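Local coordinates for multicopper oxidase (Arthrobacter sp. FB24, PDB 3GDC) that probably acts as a two-domain laccase, oxidising substrates at a mononuclear copper and reducing dioxygen to water at a copper cluster shared between subunits, at the interface of chains A and B. Residues are numbered along the deposited sequence; one frame, centred on the assembly and turned at random. Chains: chain A/B, Multicopper oxidase.

The interface of chains A and B. Residues chain A 222, 224-225, 244-245, 269, 271; chain B 91, 93, 101, 132, 134.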
loop_
_atom_site.group_PDB
_atom_site.type_symbol
_atom_site.label_atom_id
_atom_site.label_comp_id
_atom_site.label_asym_id
_atom_site.label_seq_id
_atom_site.Cartn_x
_atom_site.Cartn_y
_atom_site.Cartn_z
ATOM N N HIS A 222 0.647 -10.112 9.318
ATOM C CA HIS A 222 -0.579 -10.891 9.460
ATOM C C HIS A 222 -0.504 -11.735 10.714
ATOM O O HIS A 222 0.545 -12.289 11.010
ATOM C CB HIS A 222 -0.783 -11.806 8.237
ATOM C CG HIS A 222 -1.900 -12.793 8.402
ATOM N ND1 HIS A 222 -3.206 -12.409 8.622
ATOM C CD2 HIS A 222 -1.906 -14.147 8.389
ATOM C CE1 HIS A 222 -3.969 -13.481 8.738
ATOM N NE2 HIS A 222 -3.205 -14.549 8.598
ATOM N N HIS A 224 -2.417 -15.035 12.626
ATOM C CA HIS A 224 -3.354 -16.158 12.498
ATOM C C HIS A 224 -4.434 -16.130 13.560
ATOM O O HIS A 224 -4.151 -15.883 14.738
ATOM C CB HIS A 224 -2.612 -17.486 12.643
ATOM C CG HIS A 224 -1.813 -17.880 11.442
ATOM N ND1 HIS A 224 -1.583 -19.201 11.114
ATOM C CD2 HIS A 224 -1.192 -17.141 10.490
ATOM C CE1 HIS A 224 -0.847 -19.259 10.020
ATOM N NE2 HIS A 224 -0.596 -18.024 9.621
ATOM N N GLY A 225 -5.661 -16.417 13.136
ATOM C CA GLY A 225 -6.804 -16.618 14.032
ATOM C C GLY A 225 -7.303 -15.402 14.790
ATOM O O GLY A 225 -8.128 -15.528 15.701
ATOM N N ASP A 244 -6.924 -8.474 9.801
ATOM C CA ASP A 244 -5.879 -9.403 10.234
ATOM C C ASP A 244 -4.572 -9.250 9.463
ATOM O O ASP A 244 -3.603 -9.925 9.773
ATOM C CB ASP A 244 -6.369 -10.856 10.170
ATOM C CG ASP A 244 -6.843 -11.261 8.768
ATOM O OD1 ASP A 244 -6.419 -10.628 7.785
ATOM O OD2 ASP A 244 -7.636 -12.210 8.665
ATOM N N THR A 245 -4.568 -8.374 8.457
ATOM C CA THR A 245 -3.403 -8.150 7.601
ATOM C C THR A 245 -3.280 -6.659 7.292
ATOM O O THR A 245 -4.254 -6.035 6.883
ATOM C CB THR A 245 -3.530 -8.912 6.258
ATOM O OG1 THR A 245 -3.720 -10.307 6.514
ATOM C CG2 THR A 245 -2.278 -8.736 5.402
ATOM N N HIS A 269 3.359 -13.237 10.811
ATOM C CA HIS A 269 4.409 -13.135 9.798
ATOM C C HIS A 269 4.034 -12.135 8.720
ATOM O O HIS A 269 2.886 -11.692 8.640
ATOM C CB HIS A 269 4.656 -14.508 9.146
ATOM C CG HIS A 269 3.424 -15.128 8.570
ATOM N ND1 HIS A 269 3.003 -14.892 7.280
ATOM C CD2 HIS A 269 2.517 -15.974 9.114
ATOM C CE1 HIS A 269 1.892 -15.571 7.053
ATOM N NE2 HIS A 269 1.574 -16.229 8.155
ATOM N N HIS A 271 2.744 -11.261 5.200
ATOM C CA HIS A 271 1.934 -11.987 4.226
ATOM C C HIS A 271 2.584 -11.939 2.835
ATOM O O HIS A 271 1.987 -12.338 1.835
ATOM C CB HIS A 271 0.475 -11.519 4.213
ATOM C CG HIS A 271 -0.490 -12.608 3.853
ATOM N ND1 HIS A 271 -0.431 -13.277 2.650
ATOM C CD2 HIS A 271 -1.513 -13.166 4.544
ATOM C CE1 HIS A 271 -1.382 -14.193 2.609
ATOM N NE2 HIS A 271 -2.054 -14.147 3.745
ATOM N N HIS B 91 -6.042 -23.051 5.852
ATOM C CA HIS B 91 -5.907 -21.985 6.824
ATOM C C HIS B 91 -6.926 -20.904 6.512
ATOM O O HIS B 91 -6.928 -20.341 5.425
ATOM C CB HIS B 91 -4.495 -21.405 6.812
ATOM C CG HIS B 91 -4.365 -20.166 7.637
ATOM N ND1 HIS B 91 -4.586 -20.160 8.999
ATOM C CD2 HIS B 91 -4.078 -18.887 7.297
ATOM C CE1 HIS B 91 -4.435 -18.932 9.462
ATOM N NE2 HIS B 91 -4.125 -18.141 8.452
ATOM N N HIS B 93 -8.705 -17.164 7.303
ATOM C CA HIS B 93 -8.625 -15.826 7.874
ATOM C C HIS B 93 -9.956 -15.587 8.577
ATOM O O HIS B 93 -10.982 -15.380 7.934
ATOM C CB HIS B 93 -8.398 -14.788 6.772
ATOM C CG HIS B 93 -7.004 -14.770 6.220
ATOM N ND1 HIS B 93 -6.209 -13.643 6.253
ATOM C CD2 HIS B 93 -6.262 -15.737 5.631
ATOM C CE1 HIS B 93 -5.045 -13.912 5.687
ATOM N NE2 HIS B 93 -5.047 -15.178 5.309
ATOM N N ASP B 101 -6.455 -24.047 12.994
ATOM C CA ASP B 101 -5.779 -22.972 12.252
ATOM C C ASP B 101 -5.103 -23.439 10.958
ATOM O O ASP B 101 -4.627 -22.627 10.167
ATOM C CB ASP B 101 -4.763 -22.292 13.186
ATOM C CG ASP B 101 -4.112 -21.075 12.564
ATOM O OD1 ASP B 101 -4.832 -20.149 12.138
ATOM O OD2 ASP B 101 -2.871 -21.061 12.508
ATOM N N HIS B 132 -6.734 -20.412 2.505
ATOM C CA HIS B 132 -5.737 -20.944 1.591
ATOM C C HIS B 132 -4.879 -21.995 2.286
ATOM O O HIS B 132 -4.898 -22.106 3.514
ATOM C CB HIS B 132 -4.870 -19.820 1.020
ATOM C CG HIS B 132 -4.137 -19.040 2.065
ATOM N ND1 HIS B 132 -2.961 -19.480 2.628
ATOM C CD2 HIS B 132 -4.413 -17.848 2.648
ATOM C CE1 HIS B 132 -2.538 -18.591 3.513
ATOM N NE2 HIS B 132 -3.402 -17.593 3.543
ATOM N N HIS B 134 -1.682 -23.740 3.937
ATOM C CA HIS B 134 -0.566 -23.213 4.729
ATOM C C HIS B 134 0.588 -24.213 4.907
ATOM O O HIS B 134 1.354 -24.143 5.870
ATOM C CB HIS B 134 -1.062 -22.673 6.072
ATOM C CG HIS B 134 -0.204 -21.577 6.615
ATOM N ND1 HIS B 134 1.042 -21.812 7.155
ATOM C CD2 HIS B 134 -0.400 -20.240 6.686
ATOM C CE1 HIS B 134 1.576 -20.665 7.541
ATOM N NE2 HIS B 134 0.725 -19.696 7.259
#
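Four His-X-His motifs, A:His222/A:His224 and A:His269/A:His271 from one subunit and B:His91/B:His93 and B:His132/B:His134 from the next, build the trinuclear copper site of this multicopper oxidase. A firm bond across the interface runs from A:His224 ND1 to the carboxylate OD2 of B:Asp101 (2.7 Å, 164°), in the imidazole plane and on the syn lone pair. With CG anti to the carbonyl carbon (chi1 -76°), the ring swings across to B:Asp101, and this bond holds its rotation, turning NE2 toward the copper shared with A:His269. B:His91 stacks over one face of this ring, its CE1 3.4 Å from A:His224 CG. At the far end B:His134 comes tip to tip, edge to face, NE2 3.2 Å from A:His224 NE2, probably completing that copper site. An alanine in place of A:His224 would probably cost the cluster a ligand, leave B:Asp101 OD2 without its N-H and uncover a face of B:His91.

Behind it, the backbone O of B:Asp101 takes the ND1 hydrogen of B:His91 (2.7 Å), pointing B:His91 NE2 at A:His222 NE2, where the type 2 copper is expected. A:His222 is held less squarely, ND1 giving to A:Asp244 O (2.8 Å) from above the carbonyl plane; its ring stacks on B:His93, planes 20° apart. B:His93 ND1 donates weakly to both oxygens of the A:Asp244 carboxylate, which stands across its ring, OD2 at 3.1 Å. A:His271 NE2, 3.5 Å from B:His93 NE2, is probably a third ligand of the copper of B:His93 and B:His132; its ring meets B:His132 edge to face.

The motifs lie at or just beyond strand ends (218-223 and 264-269 of A, 91-92 and 127-132 of B), where the second cupredoxin domain of A meets the first of B in a three-copy assembly.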